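Local coordinates for protein 2-methyl-3-hydroxypyridine-5-carboxylic acid oxygenase (Mesorhizobium loti, PDB 3ALJ) that probably catalyses the FAD-dependent, oxygen-consuming cleavage of the pyridine ring of 2-methyl-3-hydroxypyridine-5-carboxylic acid, at residues G302-D314 with L325-C339. Residues are numbered along the deposited sequence; the frame is centred on the assembly and turned at random. Where two conformers were deposited one is given.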
loop_
_atom_site.group_PDB
_atom_site.type_symbol
_atom_site.label_atom_id
_atom_site.label_comp_id
_atom_site.label_asym_id
_atom_site.label_seq_id
_atom_site.Cartn_x
_atom_site.Cartn_y
_atom_site.Cartn_z
ATOM N N GLY A 302 3.436 0.804 -2.813
ATOM C CA GLY A 302 4.478 0.745 -3.887
ATOM C C GLY A 302 5.779 1.317 -3.358
ATOM O O GLY A 302 6.829 0.691 -3.589
ATOM N N CYS A 303 5.699 2.480 -2.698
ATOM C CA CYS A 303 6.935 3.046 -2.111
ATOM C C CYS A 303 7.446 2.169 -0.965
ATOM O O CYS A 303 8.667 1.929 -0.887
ATOM C CB CYS A 303 6.650 4.448 -1.569
ATOM S SG CYS A 303 6.451 5.658 -2.922
ATOM N N ALA A 304 6.581 1.555 -0.160
ATOM C CA ALA A 304 7.055 0.690 0.903
ATOM C C ALA A 304 7.827 -0.493 0.301
ATOM O O ALA A 304 8.903 -0.838 0.822
ATOM C CB ALA A 304 5.883 0.122 1.730
ATOM N N MET A 305 7.306 -1.079 -0.764
ATOM C CA MET A 305 7.928 -2.242 -1.381
ATOM C C MET A 305 9.197 -1.842 -2.117
ATOM O O MET A 305 10.215 -2.578 -2.005
ATOM C CB MET A 305 6.902 -2.887 -2.312
ATOM C CG MET A 305 5.806 -3.566 -1.483
ATOM S SD MET A 305 4.478 -4.264 -2.586
ATOM C CE MET A 305 5.376 -5.690 -3.282
ATOM N N VAL A 306 9.171 -0.782 -2.903
ATOM C CA VAL A 306 10.453 -0.261 -3.560
ATOM C C VAL A 306 11.502 -0.011 -2.493
ATOM O O VAL A 306 12.641 -0.388 -2.683
ATOM C CB VAL A 306 10.167 0.983 -4.384
ATOM C CG1 VAL A 306 11.464 1.724 -4.771
ATOM C CG2 VAL A 306 9.453 0.541 -5.710
ATOM N N ASN A 307 11.140 0.650 -1.399
ATOM C CA ASN A 307 12.167 0.955 -0.349
ATOM C C ASN A 307 12.662 -0.261 0.347
ATOM O O ASN A 307 13.890 -0.356 0.534
ATOM C CB ASN A 307 11.587 2.011 0.596
ATOM C CG ASN A 307 11.291 3.334 -0.067
ATOM O OD1 ASN A 307 10.454 4.171 0.469
ATOM N ND2 ASN A 307 11.876 3.567 -1.131
ATOM N N ALA A 308 11.805 -1.246 0.584
ATOM C CA ALA A 308 12.284 -2.448 1.226
ATOM C C ALA A 308 13.206 -3.213 0.296
ATOM O O ALA A 308 14.277 -3.767 0.681
ATOM C CB ALA A 308 11.108 -3.285 1.651
ATOM N N PHE A 309 12.839 -3.296 -1.007
ATOM C CA PHE A 309 13.716 -4.020 -1.897
ATOM C C PHE A 309 14.999 -3.289 -2.108
ATOM O O PHE A 309 16.072 -3.957 -2.163
ATOM C CB PHE A 309 12.950 -4.171 -3.290
ATOM C CG PHE A 309 13.653 -5.110 -4.254
ATOM C CD1 PHE A 309 13.440 -6.480 -4.158
ATOM C CD2 PHE A 309 14.576 -4.564 -5.163
ATOM C CE1 PHE A 309 14.123 -7.341 -5.019
ATOM C CE2 PHE A 309 15.271 -5.414 -6.065
ATOM C CZ PHE A 309 15.074 -6.762 -5.964
ATOM N N SER A 310 14.939 -1.973 -2.189
ATOM C CA SER A 310 16.136 -1.134 -2.374
ATOM C C SER A 310 17.084 -1.279 -1.188
ATOM O O SER A 310 18.326 -1.232 -1.376
ATOM C CB SER A 310 15.777 0.333 -2.521
ATOM O OG SER A 310 15.023 0.471 -3.752
ATOM N N LEU A 311 16.566 -1.430 0.013
ATOM C CA LEU A 311 17.414 -1.685 1.234
ATOM C C LEU A 311 18.264 -2.878 0.968
ATOM O O LEU A 311 19.515 -2.890 1.271
ATOM C CB LEU A 311 16.453 -1.852 2.492
ATOM C CG LEU A 311 17.264 -2.124 3.780
ATOM C CD1 LEU A 311 18.163 -0.983 4.178
ATOM C CD2 LEU A 311 16.208 -2.353 4.863
ATOM N N SER A 312 17.652 -3.957 0.520
ATOM C CA SER A 312 18.393 -5.197 0.211
ATOM C C SER A 312 19.505 -4.987 -0.789
ATOM O O SER A 312 20.589 -5.583 -0.640
ATOM C CB SER A 312 17.453 -6.385 -0.174
ATOM O OG SER A 312 17.021 -6.363 -1.541
ATOM N N GLN A 313 19.237 -4.156 -1.786
ATOM C CA GLN A 313 20.271 -3.847 -2.807
ATOM C C GLN A 313 21.448 -3.136 -2.176
ATOM O O GLN A 313 22.619 -3.555 -2.419
ATOM C CB GLN A 313 19.687 -2.969 -3.888
ATOM C CG GLN A 313 18.629 -3.663 -4.782
ATOM C CD GLN A 313 18.078 -2.656 -5.750
ATOM O OE1 GLN A 313 17.784 -1.491 -5.438
ATOM N NE2 GLN A 313 17.878 -3.136 -6.982
ATOM N N ASP A 314 21.229 -2.150 -1.314
ATOM C CA ASP A 314 22.356 -1.413 -0.767
ATOM C C ASP A 314 23.131 -2.249 0.225
ATOM O O ASP A 314 24.367 -1.910 0.373
ATOM C CB ASP A 314 21.840 -0.114 -0.143
ATOM C CG ASP A 314 21.716 0.972 -1.117
ATOM O OD1 ASP A 314 22.793 1.528 -1.439
ATOM O OD2 ASP A 314 20.626 1.432 -1.546
ATOM N N LEU A 325 22.948 1.527 5.148
ATOM C CA LEU A 325 21.657 2.201 5.461
ATOM C C LEU A 325 21.605 3.659 5.146
ATOM O O LEU A 325 20.597 4.182 4.632
ATOM C CB LEU A 325 21.254 2.004 6.958
ATOM C CG LEU A 325 20.528 0.635 7.194
ATOM C CD1 LEU A 325 20.925 -0.610 6.493
ATOM C CD2 LEU A 325 20.328 0.353 8.757
ATOM N N VAL A 326 22.704 4.406 5.445
ATOM C CA VAL A 326 22.771 5.763 5.097
ATOM C C VAL A 326 22.768 5.893 3.536
ATOM O O VAL A 326 22.065 6.774 2.994
ATOM C CB VAL A 326 24.054 6.341 5.759
ATOM C CG1 VAL A 326 24.410 7.783 5.183
ATOM C CG2 VAL A 326 23.821 6.527 7.241
ATOM N N ALA A 327 23.505 5.022 2.834
ATOM C CA ALA A 327 23.525 5.204 1.370
ATOM C C ALA A 327 22.103 4.942 0.823
ATOM O O ALA A 327 21.701 5.577 -0.145
ATOM C CB ALA A 327 24.501 4.219 0.769
ATOM N N TRP A 328 21.441 3.963 1.439
ATOM C CA TRP A 328 20.070 3.603 0.946
ATOM C C TRP A 328 19.108 4.755 1.080
ATOM O O TRP A 328 18.419 5.123 0.098
ATOM C CB TRP A 328 19.582 2.480 1.815
ATOM C CG TRP A 328 18.082 2.208 1.795
ATOM C CD1 TRP A 328 17.336 1.648 0.749
ATOM C CD2 TRP A 328 17.181 2.421 2.913
ATOM N NE1 TRP A 328 15.986 1.558 1.154
ATOM C CE2 TRP A 328 15.909 2.042 2.453
ATOM C CE3 TRP A 328 17.325 2.946 4.228
ATOM C CZ2 TRP A 328 14.804 2.002 3.298
ATOM C CZ3 TRP A 328 16.199 2.988 5.042
ATOM C CH2 TRP A 328 14.954 2.593 4.530
ATOM N N GLU A 329 18.996 5.348 2.265
ATOM C CA GLU A 329 18.129 6.510 2.390
ATOM C C GLU A 329 18.462 7.641 1.409
ATOM O O GLU A 329 17.609 8.249 0.760
ATOM C CB GLU A 329 18.017 7.014 3.862
ATOM C CG GLU A 329 17.079 8.173 4.047
ATOM C CD GLU A 329 16.995 8.696 5.494
ATOM O OE1 GLU A 329 17.510 8.076 6.401
ATOM O OE2 GLU A 329 16.473 9.817 5.586
ATOM N N THR A 330 19.761 7.930 1.367
ATOM C CA THR A 330 20.189 9.005 0.458
ATOM C C THR A 330 19.742 8.722 -1.003
ATOM O O THR A 330 19.333 9.643 -1.718
ATOM C CB THR A 330 21.763 9.099 0.518
ATOM O OG1 THR A 330 22.056 9.592 1.823
ATOM C CG2 THR A 330 22.275 10.184 -0.519
ATOM N N ARG A 331 19.881 7.464 -1.446
ATOM C CA ARG A 331 19.573 7.103 -2.839
ATOM C C ARG A 331 18.075 7.135 -3.156
ATOM O O ARG A 331 17.635 7.599 -4.157
ATOM C CB ARG A 331 20.104 5.662 -3.068
ATOM C CG ARG A 331 19.863 5.167 -4.484
ATOM C CD ARG A 331 20.621 3.934 -4.709
ATOM N NE ARG A 331 20.157 2.730 -3.987
ATOM C CZ ARG A 331 19.277 1.837 -4.497
ATOM N NH1 ARG A 331 18.703 2.098 -5.677
ATOM N NH2 ARG A 331 18.925 0.682 -3.822
ATOM N N ILE A 332 17.301 6.568 -2.193
ATOM C CA ILE A 332 15.910 6.253 -2.549
ATOM C C ILE A 332 14.895 7.212 -1.949
ATOM O O ILE A 332 13.746 7.348 -2.444
ATOM C CB ILE A 332 15.624 4.717 -2.080
ATOM C CG1 ILE A 332 14.695 4.152 -3.043
ATOM C CG2 ILE A 332 15.128 4.579 -0.552
ATOM C CD1 ILE A 332 15.459 3.815 -4.451
ATOM N N ARG A 333 15.214 7.903 -0.832
ATOM C CA ARG A 333 14.192 8.686 -0.161
ATOM C C ARG A 333 13.601 9.784 -1.008
ATOM O O ARG A 333 12.411 10.031 -0.911
ATOM C CB ARG A 333 14.608 9.126 1.237
ATOM C CG ARG A 333 13.722 10.145 1.820
ATOM C CD ARG A 333 14.180 10.631 3.184
ATOM N NE ARG A 333 13.148 11.377 3.647
ATOM C CZ ARG A 333 12.951 11.713 4.868
ATOM N NH1 ARG A 333 13.868 11.371 5.788
ATOM N NH2 ARG A 333 11.898 12.442 5.144
ATOM N N PRO A 334 14.389 10.471 -1.860
ATOM C CA PRO A 334 13.762 11.567 -2.578
ATOM C C PRO A 334 12.546 11.198 -3.447
ATOM O O PRO A 334 11.584 11.980 -3.545
ATOM C CB PRO A 334 14.905 12.173 -3.430
ATOM C CG PRO A 334 16.145 11.884 -2.567
ATOM C CD PRO A 334 15.878 10.458 -2.064
ATOM N N ILE A 335 12.570 10.021 -4.052
ATOM C CA ILE A 335 11.401 9.578 -4.838
ATOM C C ILE A 335 10.143 9.522 -3.914
ATOM O O ILE A 335 9.031 9.921 -4.274
ATOM C CB ILE A 335 11.672 8.186 -5.453
ATOM C CG1 ILE A 335 13.073 8.225 -6.212
ATOM C CG2 ILE A 335 10.464 7.787 -6.272
ATOM C CD1 ILE A 335 13.407 6.835 -6.740
ATOM N N THR A 336 10.321 8.981 -2.726
ATOM C CA THR A 336 9.197 8.836 -1.751
ATOM C C THR A 336 8.793 10.183 -1.197
ATOM O O THR A 336 7.580 10.431 -1.089
ATOM C CB THR A 336 9.657 7.941 -0.596
ATOM O OG1 THR A 336 9.683 6.564 -1.050
ATOM C CG2 THR A 336 8.578 8.004 0.541
ATOM N N ASP A 337 9.750 11.120 -0.890
ATOM C CA ASP A 337 9.356 12.371 -0.365
ATOM C C ASP A 337 8.525 13.144 -1.395
ATOM O O ASP A 337 7.529 13.770 -1.079
ATOM C CB ASP A 337 10.625 13.207 -0.084
ATOM C CG ASP A 337 11.280 12.879 1.188
ATOM O OD1 ASP A 337 10.755 12.175 2.043
ATOM O OD2 ASP A 337 12.450 13.340 1.319
ATOM N N ARG A 338 8.938 13.052 -2.670
ATOM C CA ARG A 338 8.196 13.756 -3.754
ATOM C C ARG A 338 6.827 13.173 -3.960
ATOM O O ARG A 338 5.840 13.863 -4.105
ATOM C CB ARG A 338 8.943 13.677 -5.131
ATOM C CG ARG A 338 10.106 14.685 -5.130
ATOM C CD ARG A 338 10.789 14.844 -6.560
ATOM N NE ARG A 338 11.298 13.570 -7.073
ATOM C CZ ARG A 338 12.545 13.086 -6.891
ATOM N NH1 ARG A 338 13.421 13.840 -6.181
ATOM N NH2 ARG A 338 12.904 11.925 -7.397
ATOM N N CYS A 339 6.776 11.821 -3.922
ATOM C CA CYS A 339 5.475 11.160 -4.120
ATOM C C CYS A 339 4.454 11.423 -2.950
ATOM O O CYS A 339 3.315 11.729 -3.170
ATOM C CB CYS A 339 5.721 9.653 -4.333
ATOM S SG CYS A 339 4.206 8.704 -4.611
HETATM O O HOH W 1 11.564 5.675 -2.776
HETATM O O HOH W 2 16.070 0.643 -6.301
#
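Trp-328 of helix 325-339 packs as a knob into the hole formed on helix 302-314 by Asn-307, Ser-310, Leu-311 and Asp-314, and illustrates how a helix pair running roughly antiparallel (133°) in a flavoprotein's FAD-binding domain can be pinned by polar bonds as well as apolar contact. Its indole NE1 donates to the backbone O of Asn-307 (2.9 Å), which already accepts the helical bond from Leu-311 N; the two donors arrive from opposite faces of the carbonyl plane. CB of Leu-311 makes a CH-pi contact over the five-membered ring, while CG2 of Ile-332, from the same helix as the indole, lies over the rim of the opposite face.

Toward the C-terminal end of helix 302-314, Arg-331 grips Asp-314 side-on: NE (2.8 Å) and NH2 (2.9 Å) both bind OD2, which lies in the guanidinium plane although the carboxylate is turned 45° from it. CG of Arg-331 stands anti to its own backbone N (chi1 -179°) and the chain bends at chi3, bringing NH2 also to Gln-313 OE1. A leucine here would probably leave the buried carboxylate of Asp-314 without its countercharge and free the amide of Gln-313 from one of its bonds.

Nearer the flavin, where Gly-302 lines the FAD pocket, Thr-336 OG1 donates to Asn-307 OD1 along a lone pair of OD1, within the plane of the amide. A water next to this pair ties down the amide's other end: it accepts from Asn-307 ND2 at 2.7 Å and donates to Thr-336 OG1 and to the backbone O of Ile-332.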